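Long-range contacts in aminotransferase AspB (Helicobacter pylori 26695, PDB 3EZS), which probably works as a class I and II aminotransferase, using pyridoxal 5'-phosphate to transfer amino groups between amino and oxo acids: residues L52-K57 and S264-Q269; S58-S63 and L85-G90; A66-F71 and L238-I243. All coordinates share one frame; numbering follows the deposited sequence. Where two conformers were deposited one is given.

Contact 1 of 3, residues L52-K57 and S264-Q269; sequences LNIYPK and SANAIQ. With PO4 (phosphate ion), chain G.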
ATOM      1  N   LEU A  52       5.063  17.326   4.294  1.00 34.38           N
ATOM      2  CA  LEU A  52       4.349  16.315   5.089  1.00 34.03           C
ATOM      3  C   LEU A  52       2.881  16.655   5.313  1.00 32.95           C
ATOM      4  O   LEU A  52       2.074  15.763   5.592  1.00 33.54           O
ATOM      5  CB  LEU A  52       5.033  16.092   6.448  1.00 33.86           C
ATOM      6  CG  LEU A  52       6.281  15.194   6.467  1.00 35.74           C
ATOM      7  CD1 LEU A  52       6.901  15.126   7.881  1.00 31.23           C
ATOM      8  CD2 LEU A  52       5.963  13.799   5.945  1.00 25.75           C
ATOM      9  N   ASN A  53       2.541  17.928   5.177  1.00 32.58           N
ATOM     10  CA  ASN A  53       1.161  18.379   5.325  1.00 33.65           C
ATOM     11  C   ASN A  53       0.305  18.216   4.069  1.00 33.70           C
ATOM     12  O   ASN A  53      -0.862  18.545   4.091  1.00 34.73           O
ATOM     13  CB  ASN A  53       1.095  19.829   5.822  1.00 32.91           C
ATOM     14  CG  ASN A  53       1.616  20.857   4.802  1.00 34.07           C
ATOM     15  OD1 ASN A  53       2.430  20.558   3.935  1.00 32.83           O
ATOM     16  ND2 ASN A  53       1.142  22.084   4.933  1.00 34.01           N
ATOM     17  N   ILE A  54       0.880  17.695   2.989  1.00 36.52           N
ATOM     18  CA  ILE A  54       0.165  17.513   1.724  1.00 35.85           C
ATOM     19  C   ILE A  54      -0.255  16.043   1.580  1.00 37.14           C
ATOM     20  O   ILE A  54       0.559  15.137   1.763  1.00 36.19           O
ATOM     21  CB  ILE A  54       1.062  17.915   0.519  1.00 35.64           C
ATOM     22  CG1 ILE A  54       1.602  19.347   0.668  1.00 39.42           C
ATOM     23  CG2 ILE A  54       0.322  17.749  -0.815  1.00 32.49           C
ATOM     24  CD1 ILE A  54       0.542  20.429   0.841  1.00 41.26           C
ATOM     25  N   TYR A  55      -1.526  15.817   1.261  1.00 38.44           N
ATOM     26  CA  TYR A  55      -2.039  14.466   1.081  1.00 41.23           C
ATOM     27  C   TYR A  55      -1.478  13.961  -0.256  1.00 40.37           C
ATOM     28  O   TYR A  55      -1.785  14.519  -1.306  1.00 41.94           O
ATOM     29  CB  TYR A  55      -3.577  14.466   1.089  1.00 43.10           C
ATOM     30  CG  TYR A  55      -4.189  13.108   1.390  1.00 47.16           C
ATOM     31  CD1 TYR A  55      -4.189  12.081   0.427  1.00 52.41           C
ATOM     32  CD2 TYR A  55      -4.784  12.852   2.620  1.00 43.87           C
ATOM     33  CE1 TYR A  55      -4.752  10.822   0.694  1.00 52.95           C
ATOM     34  CE2 TYR A  55      -5.355  11.602   2.901  1.00 51.86           C
ATOM     35  CZ  TYR A  55      -5.339  10.584   1.932  1.00 53.21           C
ATOM     36  OH  TYR A  55      -5.917   9.346   2.200  1.00 50.39           O
ATOM     37  N   PRO A  56      -0.644  12.921  -0.230  1.00 40.16           N
ATOM     38  CA  PRO A  56      -0.060  12.505  -1.524  1.00 42.30           C
ATOM     39  C   PRO A  56      -1.045  11.886  -2.530  1.00 43.16           C
ATOM     40  O   PRO A  56      -2.016  11.247  -2.133  1.00 42.07           O
ATOM     41  CB  PRO A  56       1.000  11.472  -1.137  1.00 42.54           C
ATOM     42  CG  PRO A  56       0.994  11.371   0.367  1.00 42.89           C
ATOM     43  CD  PRO A  56      -0.203  12.083   0.896  1.00 41.31           C
ATOM     44  N   LYS A  57      -0.756  12.067  -3.822  1.00 43.98           N
ATOM     45  CA  LYS A  57      -1.606  11.580  -4.917  1.00 44.12           C
ATOM     46  C   LYS A  57      -1.362  10.087  -5.173  1.00 41.75           C
ATOM     47  O   LYS A  57      -0.212   9.624  -5.117  1.00 38.92           O
ATOM     48  CB  LYS A  57      -1.271  12.333  -6.215  1.00 46.63           C
ATOM     49  CG  LYS A  57      -1.285  13.881  -6.183  1.00 49.79           C
ATOM     50  CD  LYS A  57      -0.717  14.460  -7.526  1.00 48.46           C
ATOM     51  CE  LYS A  57      -0.637  16.000  -7.553  1.00 55.45           C
ATOM     52  N   SER A 264       2.747   7.691  -0.718  1.00 42.62           N
ATOM     53  CA  SER A 264       3.987   7.999  -0.028  1.00 41.49           C
ATOM     54  C   SER A 264       4.160   9.517   0.119  1.00 39.68           C
ATOM     55  O   SER A 264       3.719  10.276  -0.733  1.00 36.95           O
ATOM     56  CB  SER A 264       5.117   7.418  -0.878  1.00 40.10           C
ATOM     57  OG  SER A 264       6.317   7.334  -0.162  1.00 53.35           O
ATOM     58  N   ALA A 265       4.809   9.945   1.199  1.00 38.79           N
ATOM     59  CA  ALA A 265       5.103  11.356   1.435  1.00 37.15           C
ATOM     60  C   ALA A 265       5.794  12.022   0.237  1.00 37.02           C
ATOM     61  O   ALA A 265       6.680  11.436  -0.381  1.00 36.40           O
ATOM     62  CB  ALA A 265       5.995  11.485   2.651  1.00 38.98           C
ATOM     63  N   ASN A 266       5.413  13.257  -0.077  1.00 36.67           N
ATOM     64  CA  ASN A 266       6.046  13.970  -1.191  1.00 37.38           C
ATOM     65  C   ASN A 266       7.561  14.101  -0.992  1.00 37.00           C
ATOM     66  O   ASN A 266       8.334  14.151  -1.958  1.00 39.45           O
ATOM     67  CB  ASN A 266       5.385  15.340  -1.413  1.00 37.15           C
ATOM     68  CG  ASN A 266       3.985  15.231  -2.024  1.00 38.56           C
ATOM     69  OD1 ASN A 266       3.434  14.137  -2.163  1.00 43.38           O
ATOM     70  ND2 ASN A 266       3.412  16.372  -2.402  1.00 35.36           N
ATOM     71  N   ALA A 267       7.982  14.149   0.265  1.00 35.89           N
ATOM     72  CA  ALA A 267       9.390  14.225   0.611  1.00 34.57           C
ATOM     73  C   ALA A 267      10.085  12.925   0.235  1.00 36.39           C
ATOM     74  O   ALA A 267      11.235  12.947  -0.227  1.00 38.94           O
ATOM     75  CB  ALA A 267       9.540  14.518   2.083  1.00 33.41           C
ATOM     76  N   ILE A 268       9.405  11.787   0.448  1.00 35.95           N
ATOM     77  CA  ILE A 268       9.952  10.489   0.058  1.00 35.60           C
ATOM     78  C   ILE A 268      10.053  10.400  -1.467  1.00 36.50           C
ATOM     79  O   ILE A 268      11.040   9.878  -2.010  1.00 37.71           O
ATOM     80  CB  ILE A 268       9.091   9.308   0.585  1.00 35.86           C
ATOM     81  CG1 ILE A 268       9.255   9.133   2.112  1.00 37.87           C
ATOM     82  CG2 ILE A 268       9.442   7.999  -0.155  1.00 31.40           C
ATOM     83  CD1 ILE A 268      10.655   8.645   2.622  1.00 31.77           C
ATOM     84  N   GLN A 269       9.032  10.916  -2.150  1.00 35.93           N
ATOM     85  CA  GLN A 269       9.002  10.950  -3.605  1.00 34.67           C
ATOM     86  C   GLN A 269      10.109  11.846  -4.178  1.00 36.59           C
ATOM     87  O   GLN A 269      10.647  11.533  -5.235  1.00 34.58           O
ATOM     88  CB  GLN A 269       7.658  11.438  -4.101  1.00 35.28           C
ATOM     89  CG  GLN A 269       6.432  10.621  -3.632  1.00 36.58           C
ATOM     90  CD  GLN A 269       5.175  11.015  -4.369  1.00 37.70           C
ATOM     91  OE1 GLN A 269       5.224  11.242  -5.577  1.00 39.84           O
ATOM     92  NE2 GLN A 269       4.037  11.084  -3.659  1.00 39.74           N
TER
HETATM   93  P   PO4 G 376      -5.851   8.835   5.679  1.00 38.07           P
HETATM   94  O1  PO4 G 376      -5.422   7.569   5.008  1.00 48.27           O
HETATM   95  O2  PO4 G 376      -7.122   9.242   5.017  1.00 47.86           O
HETATM   96  O3  PO4 G 376      -4.791   9.897   5.584  1.00 44.31           O
HETATM   97  O4  PO4 G 376      -6.074   8.500   7.111  1.00 40.29           O
HETATM   98  O   HOH W   1       3.307  14.616   1.557  1.00 29.70           O
HETATM   99  O   HOH W   2       1.962  13.010  -4.294  1.00 29.74           O
HETATM  100  O   HOH W   3       1.757   8.720  -3.507  1.00 40.65           O
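The CB-CG side of the Pro-56 ring presses against the carbonyl oxygen of Ser-264, with CB 3.0 Å and CG 3.1 Å from that O. In this chain, which has the fold type I architecture of pyridoxal-phosphate aminotransferases, an extended loop here packs against the start of helix 266-277, which has Ala-265 as N-cap. Ser-264 O also accepts an almost straight bond from Gln-269 NE2 (3.1 Å, 168°), and the acceptor lies near the amide plane of Gln-269. This fixes the turn of that amide, whose OE1 takes the backbone N of Glu-61. Ile-54 and Asn-266 cross at about a right angle, with CG2 of Ile-54 resting 3.7 Å from ND2 of Asn-266. Apolar contact continues at Leu-52, where CD2 reaches back to Ala-265 CB although the CB of Leu-52 points away from the 264-269 segment.

Across the loop Tyr-55 faces the second subunit. Its OH makes a weak hydrogen bond (3.1 Å) to O2 of a phosphate ion also bound by Ser-228, Ser-230, Arg-239, Ser-91 and Arg-92 of the second subunit, consistent with a cofactor-phosphate pocket shared across the dimer. Three waters bridge the segments: two run from backbone to backbone, Ile-54 O to Asn-266 N and Lys-57 O to Ser-264 N, and the third accepts from Lys-57 N and Gln-269 NE2 while donating to Asn-266 OD1 (2.8 Å).

Contact 2 of 3, residues S58-S63 and L85-G90; sequences SAFEES and LISTLG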
ATOM      1  N   SER A  58      -2.413   9.343  -5.519  1.00 39.73           N
ATOM      2  CA  SER A  58      -2.255   7.912  -5.799  1.00 42.54           C
ATOM      3  C   SER A  58      -1.359   7.657  -7.019  1.00 42.43           C
ATOM      4  O   SER A  58      -0.684   6.626  -7.086  1.00 42.19           O
ATOM      5  CB  SER A  58      -3.602   7.206  -5.950  1.00 43.37           C
ATOM      6  OG  SER A  58      -4.329   7.683  -7.054  1.00 45.27           O
ATOM      7  N   ALA A  59      -1.350   8.613  -7.958  1.00 42.41           N
ATOM      8  CA  ALA A  59      -0.523   8.557  -9.166  1.00 40.74           C
ATOM      9  C   ALA A  59       0.928   8.984  -8.919  1.00 40.85           C
ATOM     10  O   ALA A  59       1.766   8.858  -9.818  1.00 41.05           O
ATOM     11  CB  ALA A  59      -1.122   9.443 -10.240  1.00 36.51           C
ATOM     12  N   PHE A  60       1.219   9.489  -7.717  1.00 41.51           N
ATOM     13  CA  PHE A  60       2.530  10.039  -7.368  1.00 39.49           C
ATOM     14  C   PHE A  60       2.754  11.316  -8.187  1.00 39.54           C
ATOM     15  O   PHE A  60       2.043  11.582  -9.143  1.00 38.37           O
ATOM     16  CB  PHE A  60       3.674   9.037  -7.586  1.00 38.52           C
ATOM     17  CG  PHE A  60       3.618   7.830  -6.685  1.00 40.20           C
ATOM     18  CD1 PHE A  60       2.763   6.788  -6.953  1.00 39.91           C
ATOM     19  CD2 PHE A  60       4.457   7.729  -5.589  1.00 40.11           C
ATOM     20  CE1 PHE A  60       2.722   5.674  -6.146  1.00 42.21           C
ATOM     21  CE2 PHE A  60       4.417   6.615  -4.766  1.00 43.99           C
ATOM     22  CZ  PHE A  60       3.553   5.582  -5.051  1.00 38.51           C
ATOM     23  N   GLU A  61       3.751  12.094  -7.803  1.00 39.57           N
ATOM     24  CA  GLU A  61       4.034  13.359  -8.451  1.00 39.88           C
ATOM     25  C   GLU A  61       4.506  13.195  -9.886  1.00 40.18           C
ATOM     26  O   GLU A  61       5.241  12.269 -10.201  1.00 38.48           O
ATOM     27  CB  GLU A  61       5.082  14.137  -7.638  1.00 40.62           C
ATOM     28  CG  GLU A  61       4.571  14.618  -6.280  1.00 40.20           C
ATOM     29  CD  GLU A  61       3.365  15.534  -6.433  1.00 42.95           C
ATOM     30  OE1 GLU A  61       3.517  16.597  -7.067  1.00 51.64           O
ATOM     31  OE2 GLU A  61       2.270  15.196  -5.926  1.00 40.83           O
ATOM     32  N   GLU A  62       4.079  14.121 -10.741  1.00 41.28           N
ATOM     33  CA  GLU A  62       4.482  14.149 -12.142  1.00 44.35           C
ATOM     34  C   GLU A  62       5.986  14.138 -12.314  1.00 41.48           C
ATOM     35  O   GLU A  62       6.490  13.531 -13.250  1.00 40.22           O
ATOM     36  CB  GLU A  62       3.940  15.409 -12.833  1.00 46.59           C
ATOM     37  CG  GLU A  62       2.482  15.307 -13.211  1.00 57.46           C
ATOM     38  CD  GLU A  62       2.259  14.186 -14.203  1.00 68.47           C
ATOM     39  OE1 GLU A  62       3.022  14.111 -15.198  1.00 72.79           O
ATOM     40  OE2 GLU A  62       1.339  13.373 -13.980  1.00 70.75           O
ATOM     41  N   SER A  63       6.692  14.828 -11.413  1.00 40.55           N
ATOM     42  CA  SER A  63       8.138  14.912 -11.482  1.00 40.23           C
ATOM     43  C   SER A  63       8.774  13.543 -11.260  1.00 38.17           C
ATOM     44  O   SER A  63       9.750  13.221 -11.884  1.00 39.96           O
ATOM     45  CB  SER A  63       8.653  15.950 -10.484  1.00 42.84           C
ATOM     46  OG  SER A  63       8.255  15.649  -9.158  1.00 43.03           O
ATOM     47  N   LEU A  85       3.593   4.318 -18.255  1.00 40.97           N
ATOM     48  CA  LEU A  85       4.328   4.063 -17.012  1.00 40.09           C
ATOM     49  C   LEU A  85       3.510   4.553 -15.836  1.00 39.75           C
ATOM     50  O   LEU A  85       2.986   5.668 -15.865  1.00 41.24           O
ATOM     51  CB  LEU A  85       5.696   4.720 -17.049  1.00 39.51           C
ATOM     52  CG  LEU A  85       6.564   4.551 -15.795  1.00 35.21           C
ATOM     53  CD1 LEU A  85       8.041   4.448 -16.172  1.00 30.82           C
ATOM     54  CD2 LEU A  85       6.325   5.665 -14.777  1.00 33.10           C
ATOM     55  N   ILE A  86       3.339   3.686 -14.845  1.00 40.50           N
ATOM     56  CA  ILE A  86       2.649   4.032 -13.603  1.00 40.48           C
ATOM     57  C   ILE A  86       3.641   3.893 -12.447  1.00 40.58           C
ATOM     58  O   ILE A  86       4.349   2.895 -12.377  1.00 40.38           O
ATOM     59  CB  ILE A  86       1.379   3.149 -13.364  1.00 41.72           C
ATOM     60  CG1 ILE A  86       0.217   3.611 -14.268  1.00 41.16           C
ATOM     61  CG2 ILE A  86       0.906   3.217 -11.899  1.00 39.13           C
ATOM     62  CD1 ILE A  86      -1.092   2.900 -14.015  1.00 38.93           C
ATOM     63  N   SER A  87       3.696   4.906 -11.572  1.00 40.49           N
ATOM     64  CA  SER A  87       4.565   4.915 -10.385  0.50 39.11           C
ATOM     65  C   SER A  87       3.910   4.073  -9.297  1.00 39.32           C
ATOM     66  O   SER A  87       2.692   4.204  -9.062  1.00 39.84           O
ATOM     67  CB  SER A  87       4.748   6.342  -9.842  0.50 38.54           C
ATOM     68  OG  SER A  87       5.476   7.184 -10.723  0.50 37.52           O
ATOM     69  N   THR A  88       4.698   3.234  -8.621  1.00 39.44           N
ATOM     70  CA  THR A  88       4.173   2.340  -7.582  1.00 38.68           C
ATOM     71  C   THR A  88       5.005   2.375  -6.283  1.00 39.62           C
ATOM     72  O   THR A  88       6.106   2.919  -6.247  1.00 36.56           O
ATOM     73  CB  THR A  88       4.099   0.888  -8.116  1.00 37.95           C
ATOM     74  OG1 THR A  88       5.421   0.363  -8.293  1.00 39.68           O
ATOM     75  CG2 THR A  88       3.362   0.838  -9.445  1.00 36.72           C
ATOM     76  N   LEU A  89       4.456   1.775  -5.230  1.00 39.17           N
ATOM     77  CA  LEU A  89       5.073   1.765  -3.916  1.00 41.28           C
ATOM     78  C   LEU A  89       5.983   0.542  -3.796  1.00 42.71           C
ATOM     79  O   LEU A  89       5.756  -0.337  -2.975  1.00 44.96           O
ATOM     80  CB  LEU A  89       3.973   1.753  -2.833  1.00 42.67           C
ATOM     81  CG  LEU A  89       4.392   2.314  -1.479  1.00 42.95           C
ATOM     82  CD1 LEU A  89       4.612   3.833  -1.656  1.00 38.08           C
ATOM     83  CD2 LEU A  89       3.373   2.032  -0.407  1.00 35.97           C
ATOM     84  N   GLY A  90       7.042   0.513  -4.598  1.00 42.38           N
ATOM     85  CA  GLY A  90       7.914  -0.654  -4.682  1.00 43.88           C
ATOM     86  C   GLY A  90       7.301  -1.634  -5.672  1.00 43.99           C
ATOM     87  O   GLY A  90       6.300  -1.325  -6.315  1.00 46.67           O
TER
HETATM   88  O   HOH W   4       0.133   4.879  -8.951  1.00 33.36           O
HETATM   89  O   HOH W   5       1.664   6.942 -11.739  1.00 32.64           O
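Phe-60 lays its ring obliquely across the backbone of Ser-87 and Thr-88. CE1 of Phe-60 sits 3.3 Å from Ser-87 O, and the neighbouring CD1 is 3.5 Å from Ser-87 CB. Further out, CZ of Phe-60 reaches Thr-88 C at 3.7 Å. The Leu-89 side chain crosses the phenyl group at about a right angle, its CD1 lying in the ring plane at the edge, 4.0 Å from Phe-60 CZ. CB of Phe-60 points toward the strand, and chi1 (-65°) sets CG anti to the carbonyl carbon.

Two waters bridge the main chains beside the ring. One donates to both Ser-58 O and Ser-87 O, the latter at 2.6 Å, and also lies at the ring edge in its plane; the other donates to Ala-59 O and accepts from Ser-87 N. The partner is strand 85-88, an outermost strand of the seven-stranded mixed sheet in the large domain of fold type I enzymes, paired antiparallel with strand 241-245. The chain leaves it through an inverse gamma turn centred on Leu-89, and Thr-88 OG1 donates to Gly-90 O at 2.7 Å across that turn.

In the next shell, Phe-60 also packs on Ser-264, and Ser-63 OG, in the first turn of helix 62-76, is hydrogen-bonded to Glu-273 OE1 of helix 266-277. Glu-93 OE2 takes Leu-89 N, and the side chain of Leu-89 meets Leu-89 of the second subunit.

Contact 3 of 3, residues A66-F71 and L238-I243; sequences AAQRGF and LRSGFI. With PO4 (phosphate ion), chain C.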
ATOM      1  N   ALA A  66       8.168  11.350 -14.508  1.00 36.87           N
ATOM      2  CA  ALA A  66       9.119  11.810 -15.531  1.00 36.68           C
ATOM      3  C   ALA A  66      10.541  11.306 -15.249  1.00 36.86           C
ATOM      4  O   ALA A  66      11.224  10.872 -16.163  1.00 37.85           O
ATOM      5  CB  ALA A  66       9.096  13.347 -15.638  1.00 34.75           C
ATOM      6  N   ALA A  67      10.985  11.356 -13.991  1.00 38.86           N
ATOM      7  CA  ALA A  67      12.315  10.828 -13.629  1.00 39.47           C
ATOM      8  C   ALA A  67      12.385   9.329 -13.906  1.00 40.80           C
ATOM      9  O   ALA A  67      13.425   8.817 -14.343  1.00 43.28           O
ATOM     10  CB  ALA A  67      12.645  11.102 -12.162  1.00 39.17           C
ATOM     11  N   GLN A  68      11.290   8.612 -13.648  1.00 40.25           N
ATOM     12  CA  GLN A  68      11.269   7.172 -13.900  1.00 39.28           C
ATOM     13  C   GLN A  68      11.306   6.873 -15.405  1.00 40.33           C
ATOM     14  O   GLN A  68      11.976   5.929 -15.851  1.00 37.44           O
ATOM     15  CB  GLN A  68      10.065   6.534 -13.211  1.00 39.00           C
ATOM     16  CG  GLN A  68      10.184   6.534 -11.671  1.00 44.54           C
ATOM     17  CD  GLN A  68       8.975   5.928 -10.974  1.00 40.72           C
ATOM     18  OE1 GLN A  68       7.841   6.116 -11.412  1.00 44.57           O
ATOM     19  NE2 GLN A  68       9.212   5.221  -9.867  1.00 36.81           N
ATOM     20  N   ARG A  69      10.575   7.672 -16.186  1.00 40.80           N
ATOM     21  CA  ARG A  69      10.605   7.527 -17.634  1.00 40.26           C
ATOM     22  C   ARG A  69      12.014   7.835 -18.168  1.00 39.33           C
ATOM     23  O   ARG A  69      12.513   7.134 -19.047  1.00 39.49           O
ATOM     24  CB  ARG A  69       9.563   8.416 -18.316  1.00 40.48           C
ATOM     25  CG  ARG A  69       8.132   8.032 -17.978  1.00 39.81           C
ATOM     26  CD  ARG A  69       7.117   8.595 -18.978  1.00 43.27           C
ATOM     27  NE  ARG A  69       7.117  10.053 -19.024  1.00 39.23           N
ATOM     28  CZ  ARG A  69       6.488  10.847 -18.159  1.00 50.38           C
ATOM     29  NH1 ARG A  69       5.786  10.347 -17.151  1.00 51.38           N
ATOM     30  NH2 ARG A  69       6.570  12.158 -18.302  1.00 50.84           N
ATOM     31  N   GLY A  70      12.646   8.878 -17.641  1.00 37.73           N
ATOM     32  CA  GLY A  70      14.007   9.246 -18.059  1.00 38.87           C
ATOM     33  C   GLY A  70      14.976   8.095 -17.835  1.00 39.46           C
ATOM     34  O   GLY A  70      15.802   7.787 -18.698  1.00 38.75           O
ATOM     35  N   PHE A  71      14.852   7.458 -16.672  1.00 39.26           N
ATOM     36  CA  PHE A  71      15.621   6.254 -16.353  1.00 40.14           C
ATOM     37  C   PHE A  71      15.443   5.166 -17.420  1.00 39.93           C
ATOM     38  O   PHE A  71      16.430   4.598 -17.912  1.00 41.32           O
ATOM     39  CB  PHE A  71      15.243   5.682 -14.971  1.00 38.68           C
ATOM     40  CG  PHE A  71      15.738   4.279 -14.764  1.00 41.15           C
ATOM     41  CD1 PHE A  71      17.088   4.034 -14.569  1.00 40.07           C
ATOM     42  CD2 PHE A  71      14.871   3.207 -14.831  1.00 40.98           C
ATOM     43  CE1 PHE A  71      17.549   2.769 -14.441  1.00 40.74           C
ATOM     44  CE2 PHE A  71      15.330   1.938 -14.705  1.00 39.13           C
ATOM     45  CZ  PHE A  71      16.677   1.716 -14.479  1.00 38.12           C
ATOM     46  N   LEU A 238      12.599   3.704   0.637  1.00 40.15           N
ATOM     47  CA  LEU A 238      11.875   4.669  -0.178  1.00 41.54           C
ATOM     48  C   LEU A 238      10.568   4.097  -0.752  1.00 41.91           C
ATOM     49  O   LEU A 238       9.638   4.860  -1.010  1.00 44.71           O
ATOM     50  CB  LEU A 238      12.770   5.228  -1.310  1.00 42.16           C
ATOM     51  CG  LEU A 238      13.900   6.178  -0.885  1.00 42.62           C
ATOM     52  CD1 LEU A 238      14.781   6.537  -2.062  1.00 42.14           C
ATOM     53  CD2 LEU A 238      13.393   7.470  -0.230  1.00 34.26           C
ATOM     54  N   ARG A 239      10.499   2.770  -0.916  1.00 40.18           N
ATOM     55  CA  ARG A 239       9.333   2.077  -1.460  1.00 39.14           C
ATOM     56  C   ARG A 239       8.956   2.708  -2.795  1.00 37.93           C
ATOM     57  O   ARG A 239       7.861   3.236  -2.957  1.00 40.23           O
ATOM     58  CB  ARG A 239       8.129   2.117  -0.495  1.00 37.19           C
ATOM     59  CG  ARG A 239       8.399   1.776   0.956  1.00 39.80           C
ATOM     60  CD  ARG A 239       9.047   0.403   1.207  1.00 40.25           C
ATOM     61  NE  ARG A 239       8.430  -0.684   0.451  1.00 41.63           N
ATOM     62  CZ  ARG A 239       8.998  -1.438  -0.490  1.00 42.63           C
ATOM     63  NH1 ARG A 239      10.265  -1.305  -0.859  1.00 48.21           N
ATOM     64  NH2 ARG A 239       8.261  -2.372  -1.070  1.00 44.82           N
ATOM     65  N   SER A 240       9.885   2.670  -3.739  1.00 39.34           N
ATOM     66  CA  SER A 240       9.670   3.226  -5.062  1.00 40.10           C
ATOM     67  C   SER A 240       9.916   2.199  -6.165  1.00 39.74           C
ATOM     68  O   SER A 240      10.952   1.542  -6.219  1.00 39.82           O
ATOM     69  CB  SER A 240      10.553   4.454  -5.317  1.00 40.66           C
ATOM     70  OG  SER A 240      10.239   5.005  -6.589  1.00 37.09           O
ATOM     71  N   GLY A 241       8.943   2.104  -7.052  1.00 38.63           N
ATOM     72  CA  GLY A 241       8.994   1.213  -8.191  1.00 38.13           C
ATOM     73  C   GLY A 241       8.050   1.757  -9.236  1.00 37.34           C
ATOM     74  O   GLY A 241       7.500   2.858  -9.082  1.00 37.51           O
ATOM     75  N   PHE A 242       7.910   1.000 -10.316  1.00 38.21           N
ATOM     76  CA  PHE A 242       6.991   1.335 -11.379  1.00 37.80           C
ATOM     77  C   PHE A 242       6.613   0.102 -12.184  1.00 38.11           C
ATOM     78  O   PHE A 242       7.208  -0.978 -12.044  1.00 37.96           O
ATOM     79  CB  PHE A 242       7.519   2.477 -12.282  1.00 38.73           C
ATOM     80  CG  PHE A 242       8.771   2.157 -13.087  1.00 39.70           C
ATOM     81  CD1 PHE A 242       8.685   1.513 -14.321  1.00 37.64           C
ATOM     82  CD2 PHE A 242      10.018   2.586 -12.652  1.00 41.50           C
ATOM     83  CE1 PHE A 242       9.833   1.242 -15.074  1.00 39.24           C
ATOM     84  CE2 PHE A 242      11.162   2.328 -13.400  1.00 41.18           C
ATOM     85  CZ  PHE A 242      11.064   1.658 -14.616  1.00 37.72           C
ATOM     86  N   ILE A 243       5.575   0.282 -12.981  1.00 38.11           N
ATOM     87  CA  ILE A 243       5.093  -0.710 -13.927  1.00 37.28           C
ATOM     88  C   ILE A 243       4.922   0.047 -15.247  1.00 39.02           C
ATOM     89  O   ILE A 243       4.318   1.124 -15.279  1.00 39.09           O
ATOM     90  CB  ILE A 243       3.803  -1.409 -13.478  1.00 37.16           C
ATOM     91  CG1 ILE A 243       3.388  -2.454 -14.517  1.00 35.53           C
ATOM     92  CG2 ILE A 243       2.681  -0.408 -13.218  1.00 34.96           C
ATOM     93  CD1 ILE A 243       2.352  -3.410 -14.012  1.00 38.34           C
TER
HETATM   94  P   PO4 C 376      10.607  -4.162  -3.552  1.00 38.17           P
HETATM   95  O1  PO4 C 376      10.574  -3.271  -4.763  1.00 41.02           O
HETATM   96  O2  PO4 C 376       9.254  -4.260  -2.933  1.00 37.69           O
HETATM   97  O3  PO4 C 376      11.524  -3.581  -2.536  1.00 37.68           O
HETATM   98  O4  PO4 C 376      11.006  -5.539  -3.991  1.00 45.59           O
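Gln-68 slides past Phe-242 in the opposite direction, its extended chain running by one ring corner: CD2 of Phe-242 is 4.0 Å from Gln-68 CB and 3.9 Å from Gln-68 CD. The amide plane is turned 62° from the phenyl plane. Beyond the ring, Gln-68 NE2 donates to Gly-241 O at 3.0 Å, a bent bond (139° at the hydrogen) in which the donor stands above the carbonyl plane. The amide's other end, OE1, accepts from Ser-87 OG in one of that residue's two modelled conformers, where the side chain reaches both strands. This meeting of Gln-68 with Gly-241 and Phe-242 is the tightly packed part of the contact.

It is helix-on-sheet packing in the large domain of the fold type I aminotransferases: helix 62-76 lies over strand 241-245, the short segments crossing at -74° with axes 10.0 Å apart.

The packing is sparser at Phe-71. Its CD2 makes the closest approach to the Phe-242 ring, near that ring's plane and 4.1 Å from Phe-242 CE2, while Trp-276 meets both phenyl groups. On the outer side of the helix Arg-69 points away from the strand and folds its guanidinium over Ala-66 CA, and Ala-66 itself is exposed. On the far side of the 238-243 segment Arg-239 grips a phosphate ion with both terminal nitrogens, NH1 to O3 and NH2 to O2 (2.8 Å), as the corresponding arginine holds the cofactor phosphate in related aminotransferases.

Overall arrangement
The three contacts form a chain of neighbours on one side of the molecule, with centres 11 Å apart for contacts 1 and 2, 7 Å for contacts 2 and 3, and 16 Å for contacts 1 and 3. Segments 52-57, 58-63 and 66-71 follow one another into and along helix 62-76. Their partners come in the order 85-90, 238-243 and 264-269, so contacts 2 and 3 alternate along the chain while both fall between the segments of contact 1. Contacts 2 and 3 share helix 62-76 and the adjacent strands 85-88 and 241-245. Contact 1 sits farthest out; all three border helix 266-277 and the second subunit, linking sheet edge to dimer interface and phosphate sites.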